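Local coordinates for endo-xylogalacturonan hydrolase A (Aspergillus tubingensis, PDB 4C2L), which breaks down xylogalacturonan, the xylose-substituted galacturonan of the hairy regions of pectin, requiring a galacturonic acid backbone that carries xylose, at residues Asp288-Asn293 and Ser327-Thr332; Val339-Asp344 and Ser367-Ala372; Ser171-Asp176 and Thr202-Val207; Gly266-Pro271 and Ser302-Asp307. One frame throughout, in Å; residues are numbered along the deposited sequence. Where two conformers were deposited one is given.

Contact 1 (Asp288-Asn293 and Ser327-Thr332); sequences DFTVDN and SFSGTT
Phe289 O takes two bonds: Ser329 N donates to it over 2.9 Å, nearly along the C=O axis, and a water donates from 2.9 Å while also bonding Ser329 OG. Ser329 O in turn takes Val291 N at 2.7 Å. Beyond Gly330, where the chain turns a corner, Thr331 N reaches Val291 O from well above the carbonyl plane, and Asn293 N closes on Thr331 O at 2.8 Å. These are parallel strands of successive coils in the right-handed beta-helix of family 28 glycoside hydrolases, from PbH1 repeats 4 and 5. Inside the coil Phe289 and Phe328 lie side by side with planes only 6° apart, near-parallel but slid so far apart that the rings barely overlap. CB of Phe289 sits 3.5 Å above the centre of the Phe328 ring in a CH-pi contact, while Phe328 CZ lies 3.4 Å from Phe289 CG, toward the rim of that ring. Matching first torsions (-84° and -86°) set each CG anti to the carbonyl carbon, and both rings leave the strands in the same direction; Phe286 and Val253 continue the packing. At the ends, waters join Asp288 OD1 to Ser327 OG and Asn293 OD1 to Thr332 O. The Asn293 amide is held by ND2 bonding to Asn260 OD1, beside an N-acetylglucosamine of the attached glycan.

Contact 2 (Val339-Asp344 and Ser367-Ala372); sequences VVANLD and SEVLCA
The flat polar groups of Asn342 and Asp344 meet only carbon across this pair: Asp344 OD1 comes within 3.2 Å of Ala372 CB, and the Asn342 amide lies obliquely beside Leu370, OD1 near CB and ND2 near CD1. The strands are neighbours in a parallel sheet of the family 28 beta-helix, close to its C-terminal end, their axes 4.7 Å apart and 3° from parallel. Asn342 is held from outside the pair, ND2 to Tyr296 OH and OD1 from Ser387 N, as the C-terminal tail folds over this side. Asp344 OD2 lies close to the terminal carboxylate of Gly388, a pairing of like charges that may favour a proton on one of them. On the same face Val339 crosses Leu370 at about a right angle, CG1 reaching Leu370 CG at 3.7 Å. A beta bulge between Val339 and Ala341 shifts the register by one. Glu368 O accepts Val340 N at 2.8 Å, nearly straight (168°), whereas buried Ala341 N finds no partner in the model. Leu370 N then bonds Ala341 O, Leu343 N bonds Leu370 O and Ala372 N bonds Leu343 O, restoring regular pairing. The opposite face looks into the coil, where Leu343 touches Phe298, Ile355 and Leu378; Cys371 points the same way and is disulfide-bonded to Cys382. There Val369, with CG1 anti to its backbone N (chi1 175°), presents that methyl to Ala341 CB at 4.0 Å and to Leu343 CD1 at 3.8 Å.

Contact 3 (Ser171-Asp176 and Thr202-Val207); sequences SNLKMD and TEVTVV
Segments 171-176 and 202-207 run side by side in parallel, the axes of strands 173-176 and 204-207 lying 4.6 Å apart and 3° from parallel. Both chains turn a corner at matched residues, Asn172 and Glu203, whose phi and psi are positive, in the left-handed helical region. At the corner Asn172 N donates to Thr202 O at 3.1 Å; just past it Leu173 N reaches Glu203 O only weakly. The regular pairing then resumes: Thr205 N bonds Leu173 O, Met175 N bonds Thr205 O at 2.8 Å, and Val207 N bonds Met175 O. At the bend a water donates to both Leu173 O and Glu203 O, bridging carbonyls of the two chains. This is the corner of two adjacent coils of the parallel beta-helix, in PbH1 repeats 1 and 2, with the corner side chains side by side: Asn172 and Glu203 point the same way, and Asn172 OD1 meets Glu203 CB at 3.5 Å. Toward the interior, Leu173 CB touches Val204 CG1, and Met175 lies alongside Val206. The bend at chi3 (55°) turns Met175 CE toward Val206 CG2, 4.0 Å away, with SD at 4.1 Å from the same methyl; Phe158 and Phe191 pack on this methionine. The Val206 side chain is about 8 Å from that of Asp210, the proton donor by similarity. On the outer face Asp176 and Val207 meet CB to CB at 4.2 Å, while the Asp176 carboxylate turns to a salt bridge from OD1 to Arg150 NH2.

Contact 4 (Gly266-Pro271 and Ser302-Asp307); sequences GIKTYP and SCYGED. With SO4 (sulfate ion), chain E; SO4 (sulfate ion), chain H.
Tyr270 and Tyr304 form a T-shaped pair where the chain just past a beta-helix strand meets the loop after the next coil's strand: planes at 89°, centroids 5.2 Å apart, the edge of Tyr304 toward the face of Tyr270. Tyr304 CD2 does the touching, toward the rim and 3.5 Å from Tyr270 CE1. Lys268 CE makes an off-centre CH-pi contact with the Tyr304 ring, 4.1 Å from its centroid. Among apolar contacts, Pro271 CG packs on Glu306 CG at 3.6 Å. The backbone tie is one hydrogen bond, Tyr304 N to Thr269 O at 3.2 Å; a water near Thr269 OG1, Tyr270 O and Ser302 O, with more acceptors around it than protons, can bridge the segments. A type II turn from Cys303 to Glu306 shapes the loop, with Gly305 at positive phi, and a disulfide joins Cys303 to Cys311 of the following helix. Ionic contacts gather at Lys268, whose side chain lies about 6 Å from those of Asp210 and His233, active-site residues by similarity. Two sulfates, probably from the crystallisation liquor, sit here; Ser239 N and His233 ND1 also bond sulfate. Lys268 NZ bonds O1 and O3 of the chain E sulfate weakly and donates to O2 of the chain H sulfate at 2.8 Å.

How the contacts relate
From the N terminus, contact 3 comes first, joining two coils of the beta-helix before any other contact opens. Contact 4 opens next at 266-271, but 288-293 intervenes before 302-307 closes it, and 327-332 then closes contact 1, so these two cross: one pairs corner strands, the other the end of a strand on a different sheet with a loop. Contact 2 follows in series, tying strands near the C-terminal end. Contacts 1 and 3 reach one sheet, contacts 2 and 4 another. Contact 2 touches contact 1 where Thr332 OG1 packs on Val340 CG1, and contact 4 through a probable hydrogen bond between Ser302 OG and Asp344 O. Contact 3 stands apart, its nearest atoms about 11 Å from contact 1.

Contact 1 (Asp288-Asn293 and Ser327-Thr332)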
loop_
_atom_site.group_PDB
_atom_site.type_symbol
_atom_site.label_atom_id
_atom_site.label_comp_id
_atom_site.label_asym_id
_atom_site.label_seq_id
_atom_site.Cartn_x
_atom_site.Cartn_y
_atom_site.Cartn_z
ATOM N N ASP A 288 10.028 4.949 14.903
ATOM C CA ASP A 288 9.692 6.382 14.845
ATOM C C ASP A 288 8.300 6.613 14.248
ATOM O O ASP A 288 8.151 7.288 13.212
ATOM C CB ASP A 288 10.742 7.142 14.020
ATOM C CG ASP A 288 11.990 7.494 14.812
ATOM O OD1 ASP A 288 12.089 7.145 16.015
ATOM O OD2 ASP A 288 12.894 8.128 14.220
ATOM N N PHE A 289 7.294 6.033 14.885
ATOM C CA PHE A 289 5.908 6.244 14.498
ATOM C C PHE A 289 5.250 7.254 15.408
ATOM O O PHE A 289 5.421 7.215 16.639
ATOM C CB PHE A 289 5.087 4.962 14.581
ATOM C CG PHE A 289 5.178 4.084 13.357
ATOM C CD1 PHE A 289 6.409 3.622 12.890
ATOM C CD2 PHE A 289 4.018 3.675 12.706
ATOM C CE1 PHE A 289 6.488 2.795 11.772
ATOM C CE2 PHE A 289 4.085 2.844 11.581
ATOM C CZ PHE A 289 5.315 2.400 11.122
ATOM N N THR A 290 4.488 8.143 14.788
ATOM C CA THR A 290 3.606 9.041 15.515
ATOM C C THR A 290 2.185 8.566 15.303
ATOM O O THR A 290 1.720 8.432 14.164
ATOM C CB THR A 290 3.808 10.490 15.037
ATOM O OG1 THR A 290 5.168 10.862 15.312
ATOM C CG2 THR A 290 2.867 11.441 15.761
ATOM N N VAL A 291 1.513 8.264 16.405
ATOM C CA VAL A 291 0.142 7.804 16.387
ATOM C C VAL A 291 -0.736 9.016 16.740
ATOM O O VAL A 291 -0.571 9.641 17.800
ATOM C CB VAL A 291 -0.066 6.641 17.391
ATOM C CG1 VAL A 291 -1.494 6.115 17.343
ATOM C CG2 VAL A 291 0.942 5.520 17.109
ATOM N N ASP A 292 -1.642 9.359 15.833
ATOM C CA ASP A 292 -2.558 10.477 16.045
ATOM C C ASP A 292 -3.977 9.995 15.833
ATOM O O ASP A 292 -4.469 9.949 14.703
ATOM C CB ASP A 292 -2.197 11.627 15.098
ATOM C CG ASP A 292 -3.169 12.803 15.180
ATOM O OD1 ASP A 292 -4.119 12.769 15.997
ATOM O OD2 ASP A 292 -2.985 13.751 14.383
ATOM N N ASN A 293 -4.632 9.610 16.926
ATOM C CA ASN A 293 -6.027 9.198 16.889
ATOM C C ASN A 293 -6.259 7.923 16.055
ATOM O O ASN A 293 -7.326 7.729 15.488
ATOM C CB ASN A 293 -6.921 10.359 16.384
ATOM C CG ASN A 293 -8.377 10.159 16.729
ATOM O OD1 ASN A 293 -8.706 9.787 17.850
ATOM N ND2 ASN A 293 -9.264 10.400 15.763
ATOM N N SER A 327 10.222 3.343 19.300
ATOM C CA SER A 327 9.937 4.774 19.287
ATOM C C SER A 327 8.573 5.073 18.697
ATOM O O SER A 327 8.476 5.701 17.637
ATOM C CB SER A 327 11.025 5.541 18.526
ATOM O OG SER A 327 12.272 5.456 19.184
ATOM N N PHE A 328 7.526 4.583 19.353
ATOM C CA PHE A 328 6.164 4.944 19.003
ATOM C C PHE A 328 5.682 5.975 20.018
ATOM O O PHE A 328 5.838 5.788 21.233
ATOM C CB PHE A 328 5.235 3.734 19.053
ATOM C CG PHE A 328 5.201 2.918 17.783
ATOM C CD1 PHE A 328 6.377 2.527 17.141
ATOM C CD2 PHE A 328 3.976 2.510 17.250
ATOM C CE1 PHE A 328 6.333 1.758 15.980
ATOM C CE2 PHE A 328 3.925 1.734 16.093
ATOM C CZ PHE A 328 5.103 1.363 15.455
ATOM N N SER A 329 5.074 7.042 19.524
ATOM C CA SER A 329 4.489 8.028 20.424
ATOM C C SER A 329 3.115 8.467 19.947
ATOM O O SER A 329 2.690 8.124 18.838
ATOM C CB SER A 329 5.432 9.218 20.582
ATOM O OG SER A 329 5.653 9.848 19.329
ATOM N N GLY A 330 2.418 9.210 20.798
ATOM C CA GLY A 330 1.125 9.754 20.453
ATOM C C GLY A 330 -0.013 9.164 21.245
ATOM O O GLY A 330 0.191 8.551 22.300
ATOM N N THR A 331 -1.219 9.355 20.720
ATOM C CA THR A 331 -2.450 9.049 21.418
ATOM C C THR A 331 -3.354 8.296 20.469
ATOM O O THR A 331 -3.547 8.716 19.321
ATOM C CB THR A 331 -3.162 10.354 21.867
ATOM O OG1 THR A 331 -2.208 11.219 22.497
ATOM C CG2 THR A 331 -4.281 10.065 22.843
ATOM N N THR A 332 -3.915 7.191 20.952
ATOM C CA THR A 332 -4.895 6.437 20.188
ATOM C C THR A 332 -6.271 7.110 20.253
ATOM O O THR A 332 -6.458 8.098 20.964
ATOM C CB THR A 332 -5.010 4.975 20.664
ATOM O OG1 THR A 332 -5.233 4.941 22.083
ATOM C CG2 THR A 332 -3.734 4.181 20.323
HETATM O O HOH W 1 12.968 8.428 18.284
HETATM O O HOH W 2 7.663 8.695 17.834
HETATM O O HOH W 3 -6.917 10.587 20.161
#

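Contact 2 (Val339-Asp344 and Ser367-Ala372)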
loop_
_atom_site.group_PDB
_atom_site.type_symbol
_atom_site.label_atom_id
_atom_site.label_comp_id
_atom_site.label_asym_id
_atom_site.label_seq_id
_atom_site.Cartn_x
_atom_site.Cartn_y
_atom_site.Cartn_z
ATOM N N VAL A 339 -7.053 0.098 25.732
ATOM C CA VAL A 339 -6.143 -0.750 24.960
ATOM C C VAL A 339 -5.520 0.045 23.811
ATOM O O VAL A 339 -6.245 0.633 23.003
ATOM C CB VAL A 339 -6.879 -2.001 24.422
ATOM C CG1 VAL A 339 -5.928 -2.886 23.623
ATOM C CG2 VAL A 339 -7.497 -2.788 25.577
ATOM N N VAL A 340 -4.190 0.057 23.750
ATOM C CA VAL A 340 -3.461 0.768 22.685
ATOM C C VAL A 340 -2.811 -0.193 21.681
ATOM O O VAL A 340 -2.332 0.233 20.623
ATOM C CB VAL A 340 -2.393 1.718 23.260
ATOM C CG1 VAL A 340 -3.039 2.753 24.183
ATOM C CG2 VAL A 340 -1.307 0.937 24.001
ATOM N N ALA A 341 -2.783 -1.480 22.022
ATOM C CA ALA A 341 -2.210 -2.505 21.133
ATOM C C ALA A 341 -2.834 -3.860 21.413
ATOM O O ALA A 341 -3.141 -4.173 22.556
ATOM C CB ALA A 341 -0.697 -2.569 21.298
ATOM N N ASN A 342 -3.009 -4.666 20.366
ATOM C CA ASN A 342 -3.606 -5.990 20.488
ATOM C C ASN A 342 -2.673 -6.969 19.789
ATOM O O ASN A 342 -2.655 -7.057 18.558
ATOM C CB ASN A 342 -5.000 -6.010 19.843
ATOM C CG ASN A 342 -5.833 -7.216 20.262
ATOM O OD1 ASN A 342 -5.304 -8.270 20.627
ATOM N ND2 ASN A 342 -7.153 -7.061 20.219
ATOM N N LEU A 343 -1.873 -7.681 20.574
ATOM C CA LEU A 343 -0.832 -8.548 20.025
ATOM C C LEU A 343 -1.294 -9.982 20.171
ATOM O O LEU A 343 -0.957 -10.669 21.151
ATOM C CB LEU A 343 0.503 -8.313 20.743
ATOM C CG LEU A 343 0.980 -6.869 20.945
ATOM C CD1 LEU A 343 2.324 -6.803 21.659
ATOM C CD2 LEU A 343 1.051 -6.122 19.619
ATOM N N ASP A 344 -2.102 -10.422 19.211
ATOM C CA ASP A 344 -2.650 -11.762 19.249
ATOM C C ASP A 344 -1.793 -12.740 18.431
ATOM O O ASP A 344 -2.183 -13.154 17.335
ATOM C CB ASP A 344 -4.111 -11.780 18.769
ATOM C CG ASP A 344 -4.843 -13.046 19.193
ATOM O OD1 ASP A 344 -4.640 -13.488 20.347
ATOM O OD2 ASP A 344 -5.619 -13.602 18.390
ATOM N N SER A 367 -2.714 2.844 29.050
ATOM C CA SER A 367 -1.936 2.249 27.947
ATOM C C SER A 367 -1.833 0.723 28.032
ATOM O O SER A 367 -0.741 0.143 28.119
ATOM C CB SER A 367 -0.544 2.873 27.879
ATOM O OG SER A 367 0.112 2.725 29.129
ATOM N N GLU A 368 -2.980 0.075 27.991
ATOM C CA GLU A 368 -3.045 -1.359 28.100
ATOM C C GLU A 368 -2.645 -2.026 26.776
ATOM O O GLU A 368 -3.015 -1.564 25.699
ATOM C CB GLU A 368 -4.467 -1.723 28.487
ATOM C CG GLU A 368 -4.725 -3.165 28.849
ATOM C CD GLU A 368 -6.129 -3.349 29.399
ATOM O OE1 GLU A 368 -6.538 -2.545 30.265
ATOM O OE2 GLU A 368 -6.820 -4.285 28.954
ATOM N N VAL A 369 -1.858 -3.093 26.873
ATOM C CA VAL A 369 -1.482 -3.890 25.707
ATOM C C VAL A 369 -2.031 -5.298 25.919
ATOM O O VAL A 369 -1.635 -6.000 26.868
ATOM C CB VAL A 369 0.054 -3.907 25.512
ATOM C CG1 VAL A 369 0.458 -4.832 24.362
ATOM C CG2 VAL A 369 0.589 -2.498 25.283
ATOM N N LEU A 370 -2.954 -5.711 25.060
ATOM C CA LEU A 370 -3.487 -7.062 25.113
ATOM C C LEU A 370 -2.513 -7.999 24.418
ATOM O O LEU A 370 -1.991 -7.663 23.351
ATOM C CB LEU A 370 -4.850 -7.150 24.434
ATOM C CG LEU A 370 -5.973 -6.304 25.042
ATOM C CD1 LEU A 370 -7.257 -6.650 24.318
ATOM C CD2 LEU A 370 -6.096 -6.554 26.547
ATOM N N CYS A 371 -2.252 -9.156 25.036
ATOM C CA CYS A 371 -1.280 -10.110 24.483
ATOM C C CYS A 371 -1.768 -11.543 24.549
ATOM O O CYS A 371 -2.448 -11.938 25.505
ATOM C CB CYS A 371 0.038 -10.054 25.250
ATOM S SG CYS A 371 0.885 -8.465 25.301
ATOM N N ALA A 372 -1.411 -12.316 23.528
ATOM C CA ALA A 372 -1.501 -13.766 23.581
ATOM C C ALA A 372 -0.249 -14.312 22.913
ATOM O O ALA A 372 0.140 -13.838 21.837
ATOM C CB ALA A 372 -2.748 -14.261 22.864
#

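Contact 3 (Ser171-Asp176 and Thr202-Val207)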
loop_
_atom_site.group_PDB
_atom_site.type_symbol
_atom_site.label_atom_id
_atom_site.label_comp_id
_atom_site.label_asym_id
_atom_site.label_seq_id
_atom_site.Cartn_x
_atom_site.Cartn_y
_atom_site.Cartn_z
ATOM N N SER A 171 9.095 8.430 -4.698
ATOM C CA SER A 171 9.550 9.583 -3.904
ATOM C C SER A 171 8.669 10.809 -4.086
ATOM O O SER A 171 8.243 11.095 -5.199
ATOM C CB SER A 171 10.993 9.939 -4.318
ATOM O OG SER A 171 11.435 11.053 -3.591
ATOM N N ASN A 172 8.425 11.553 -3.004
ATOM C CA ASN A 172 7.732 12.836 -3.109
ATOM C C ASN A 172 6.379 12.708 -3.812
ATOM O O ASN A 172 6.096 13.425 -4.776
ATOM C CB ASN A 172 8.616 13.847 -3.857
ATOM C CG ASN A 172 9.827 14.252 -3.048
ATOM O OD1 ASN A 172 9.720 14.463 -1.842
ATOM N ND2 ASN A 172 10.972 14.352 -3.697
ATOM N N LEU A 173 5.567 11.761 -3.358
ATOM C CA LEU A 173 4.252 11.545 -3.941
ATOM C C LEU A 173 3.161 12.050 -3.008
ATOM O O LEU A 173 3.259 11.915 -1.776
ATOM C CB LEU A 173 4.017 10.053 -4.237
ATOM C CG LEU A 173 4.951 9.326 -5.198
ATOM C CD1 LEU A 173 4.461 7.897 -5.393
ATOM C CD2 LEU A 173 5.012 10.045 -6.549
ATOM N N LYS A 174 2.131 12.646 -3.602
ATOM C CA LYS A 174 0.933 13.030 -2.869
ATOM C C LYS A 174 -0.207 12.158 -3.376
ATOM O O LYS A 174 -0.510 12.170 -4.557
ATOM C CB LYS A 174 0.614 14.506 -3.082
ATOM C CG LYS A 174 -0.598 14.980 -2.294
ATOM C CD LYS A 174 -0.477 16.452 -1.924
ATOM C CE LYS A 174 -1.204 17.332 -2.932
ATOM N NZ LYS A 174 -2.677 17.248 -2.724
ATOM N N MET A 175 -0.811 11.382 -2.482
ATOM C CA MET A 175 -1.805 10.402 -2.902
ATOM C C MET A 175 -3.064 10.608 -2.100
ATOM O O MET A 175 -3.034 10.637 -0.872
ATOM C CB MET A 175 -1.253 8.989 -2.696
ATOM C CG MET A 175 -0.011 8.749 -3.540
ATOM S SD MET A 175 1.062 7.487 -2.842
ATOM C CE MET A 175 -0.114 6.149 -2.705
ATOM N N ASP A 176 -4.185 10.796 -2.791
ATOM C CA ASP A 176 -5.418 11.061 -2.070
ATOM C C ASP A 176 -6.605 10.452 -2.764
ATOM O O ASP A 176 -6.730 10.533 -3.985
ATOM C CB ASP A 176 -5.625 12.580 -1.874
ATOM C CG ASP A 176 -5.485 13.363 -3.177
ATOM O OD1 ASP A 176 -6.480 13.508 -3.899
ATOM O OD2 ASP A 176 -4.389 13.866 -3.482
ATOM N N THR A 202 9.545 6.869 -0.090
ATOM C CA THR A 202 10.049 7.939 0.772
ATOM C C THR A 202 9.400 9.269 0.478
ATOM O O THR A 202 9.178 9.619 -0.696
ATOM C CB THR A 202 11.597 8.034 0.708
ATOM O OG1 THR A 202 12.047 9.032 1.636
ATOM C CG2 THR A 202 12.078 8.393 -0.710
ATOM N N GLU A 203 9.099 9.996 1.549
ATOM C CA GLU A 203 8.494 11.335 1.477
ATOM C C GLU A 203 7.179 11.285 0.705
ATOM O O GLU A 203 7.002 11.915 -0.343
ATOM C CB GLU A 203 9.475 12.355 0.896
ATOM C CG GLU A 203 10.730 12.497 1.755
ATOM C CD GLU A 203 10.501 13.193 3.094
ATOM O OE1 GLU A 203 9.503 13.931 3.248
ATOM O OE2 GLU A 203 11.357 13.016 4.009
ATOM N N VAL A 204 6.268 10.475 1.217
ATOM C CA VAL A 204 4.954 10.339 0.589
ATOM C C VAL A 204 3.851 10.678 1.585
ATOM O O VAL A 204 4.018 10.497 2.803
ATOM C CB VAL A 204 4.729 8.929 -0.042
ATOM C CG1 VAL A 204 5.843 8.589 -1.015
ATOM C CG2 VAL A 204 4.601 7.858 1.018
ATOM N N THR A 205 2.751 11.221 1.074
ATOM C CA THR A 205 1.582 11.504 1.875
ATOM C C THR A 205 0.406 10.727 1.273
ATOM O O THR A 205 0.204 10.765 0.055
ATOM C CB THR A 205 1.296 13.015 1.887
ATOM O OG1 THR A 205 2.484 13.727 2.282
ATOM C CG2 THR A 205 0.189 13.336 2.839
ATOM N N VAL A 206 -0.344 10.042 2.116
ATOM C CA VAL A 206 -1.464 9.211 1.665
ATOM C C VAL A 206 -2.711 9.576 2.451
ATOM O O VAL A 206 -2.697 9.625 3.692
ATOM C CB VAL A 206 -1.185 7.699 1.858
ATOM C CG1 VAL A 206 -2.367 6.862 1.344
ATOM C CG2 VAL A 206 0.099 7.273 1.152
ATOM N N VAL A 207 -3.796 9.838 1.731
ATOM C CA VAL A 207 -5.113 9.975 2.334
ATOM C C VAL A 207 -5.964 8.930 1.631
ATOM O O VAL A 207 -6.180 9.013 0.420
ATOM C CB VAL A 207 -5.714 11.389 2.112
ATOM C CG1 VAL A 207 -7.172 11.455 2.590
ATOM C CG2 VAL A 207 -4.851 12.452 2.771
HETATM O O HOH W 4 4.812 14.041 -0.167
#

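Contact 4 (Gly266-Pro271 and Ser302-Asp307)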
loop_
_atom_site.group_PDB
_atom_site.type_symbol
_atom_site.label_atom_id
_atom_site.label_comp_id
_atom_site.label_asym_id
_atom_site.label_seq_id
_atom_site.Cartn_x
_atom_site.Cartn_y
_atom_site.Cartn_z
ATOM N N GLY A 266 1.008 -3.106 11.815
ATOM C CA GLY A 266 0.658 -4.439 12.271
ATOM C C GLY A 266 1.063 -5.553 11.337
ATOM O O GLY A 266 1.661 -5.318 10.277
ATOM N N ILE A 267 0.744 -6.766 11.785
ATOM C CA ILE A 267 1.004 -8.002 11.054
ATOM C C ILE A 267 -0.290 -8.808 11.029
ATOM O O ILE A 267 -0.951 -8.933 12.066
ATOM C CB ILE A 267 2.124 -8.829 11.741
ATOM C CG1 ILE A 267 3.429 -8.013 11.762
ATOM C CG2 ILE A 267 2.340 -10.151 10.986
ATOM C CD1 ILE A 267 4.533 -8.602 12.621
ATOM N N LYS A 268 -0.658 -9.353 9.863
ATOM C CA LYS A 268 -1.888 -10.131 9.742
ATOM C C LYS A 268 -1.593 -11.436 9.042
ATOM O O LYS A 268 -1.116 -11.439 7.913
ATOM C CB LYS A 268 -2.943 -9.433 8.874
ATOM C CG LYS A 268 -3.178 -7.967 9.100
ATOM C CD LYS A 268 -4.469 -7.537 8.399
ATOM C CE LYS A 268 -4.410 -7.702 6.891
ATOM N NZ LYS A 268 -5.362 -6.778 6.191
ATOM N N THR A 269 -1.889 -12.556 9.693
ATOM C CA THR A 269 -1.671 -13.848 9.049
ATOM C C THR A 269 -2.917 -14.711 9.210
ATOM O O THR A 269 -3.627 -14.610 10.198
ATOM C CB THR A 269 -0.438 -14.582 9.625
ATOM O OG1 THR A 269 -0.599 -14.768 11.039
ATOM C CG2 THR A 269 0.846 -13.761 9.378
ATOM N N TYR A 270 -3.161 -15.569 8.227
ATOM C CA TYR A 270 -4.240 -16.536 8.309
ATOM C C TYR A 270 -3.872 -17.636 9.301
ATOM O O TYR A 270 -2.701 -17.943 9.482
ATOM C CB TYR A 270 -4.482 -17.159 6.938
ATOM C CG TYR A 270 -5.330 -16.292 6.033
ATOM C CD1 TYR A 270 -4.754 -15.282 5.255
ATOM C CD2 TYR A 270 -6.709 -16.496 5.943
ATOM C CE1 TYR A 270 -5.539 -14.482 4.421
ATOM C CE2 TYR A 270 -7.495 -15.708 5.112
ATOM C CZ TYR A 270 -6.906 -14.711 4.354
ATOM O OH TYR A 270 -7.702 -13.937 3.529
ATOM N N PRO A 271 -4.878 -18.229 9.949
ATOM C CA PRO A 271 -4.580 -19.390 10.795
ATOM C C PRO A 271 -4.328 -20.633 9.939
ATOM O O PRO A 271 -4.261 -20.533 8.708
ATOM C CB PRO A 271 -5.859 -19.546 11.610
ATOM C CG PRO A 271 -6.924 -19.059 10.679
ATOM C CD PRO A 271 -6.298 -17.843 10.022
ATOM N N SER A 302 -3.594 -13.146 14.129
ATOM C CA SER A 302 -3.188 -14.498 13.762
ATOM C C SER A 302 -4.393 -15.349 13.359
ATOM O O SER A 302 -4.246 -16.520 12.994
ATOM C CB SER A 302 -2.469 -15.167 14.932
ATOM O OG SER A 302 -3.312 -15.211 16.068
ATOM N N CYS A 303 -5.575 -14.752 13.430
ATOM C CA CYS A 303 -6.823 -15.435 13.078
ATOM C C CYS A 303 -7.490 -14.681 11.918
ATOM O O CYS A 303 -8.721 -14.590 11.830
ATOM C CB CYS A 303 -7.737 -15.505 14.309
ATOM S SG CYS A 303 -9.157 -16.625 14.151
ATOM N N TYR A 304 -6.667 -14.131 11.028
ATOM C CA TYR A 304 -7.192 -13.335 9.927
ATOM C C TYR A 304 -8.089 -14.164 9.014
ATOM O O TYR A 304 -7.723 -15.273 8.615
ATOM C CB TYR A 304 -6.067 -12.707 9.115
ATOM C CG TYR A 304 -6.576 -11.717 8.101
ATOM C CD1 TYR A 304 -6.987 -10.443 8.493
ATOM C CD2 TYR A 304 -6.657 -12.059 6.751
ATOM C CE1 TYR A 304 -7.462 -9.533 7.564
ATOM C CE2 TYR A 304 -7.128 -11.155 5.808
ATOM C CZ TYR A 304 -7.523 -9.896 6.226
ATOM O OH TYR A 304 -7.985 -8.996 5.292
ATOM N N GLY A 305 -9.260 -13.618 8.696
ATOM C CA GLY A 305 -10.181 -14.259 7.754
ATOM C C GLY A 305 -10.998 -15.397 8.338
ATOM O O GLY A 305 -11.701 -16.092 7.608
ATOM N N GLU A 306 -10.905 -15.602 9.647
ATOM C CA GLU A 306 -11.638 -16.686 10.309
ATOM C C GLU A 306 -12.162 -16.212 11.660
ATOM O O GLU A 306 -11.878 -15.087 12.072
ATOM C CB GLU A 306 -10.755 -17.938 10.453
ATOM C CG GLU A 306 -10.081 -18.413 9.163
ATOM C CD GLU A 306 -11.007 -19.123 8.181
ATOM O OE1 GLU A 306 -12.211 -19.274 8.465
ATOM O OE2 GLU A 306 -10.528 -19.554 7.112
ATOM N N ASP A 307 -12.962 -17.038 12.338
ATOM C CA ASP A 307 -13.444 -16.656 13.668
ATOM C C ASP A 307 -12.727 -17.386 14.805
ATOM O O ASP A 307 -11.929 -18.293 14.567
ATOM C CB ASP A 307 -14.976 -16.768 13.787
ATOM C CG ASP A 307 -15.498 -18.183 13.563
ATOM O OD1 ASP A 307 -14.816 -19.174 13.907
ATOM O OD2 ASP A 307 -16.627 -18.300 13.046
HETATM S S SO4 E . -5.673 -8.349 2.594
HETATM O O1 SO4 E . -6.546 -7.271 3.105
HETATM O O2 SO4 E . -6.304 -9.654 2.919
HETATM O O3 SO4 E . -4.370 -8.172 3.251
HETATM O O4 SO4 E . -5.568 -8.255 1.128
HETATM S S SO4 H . -8.211 -4.913 7.364
HETATM O O1 SO4 H . -9.648 -4.841 7.712
HETATM O O2 SO4 H . -7.730 -6.294 7.566
HETATM O O3 SO4 H . -7.479 -4.002 8.271
HETATM O O4 SO4 H . -7.975 -4.489 5.960
HETATM O O HOH W 5 -1.742 -17.054 11.883
#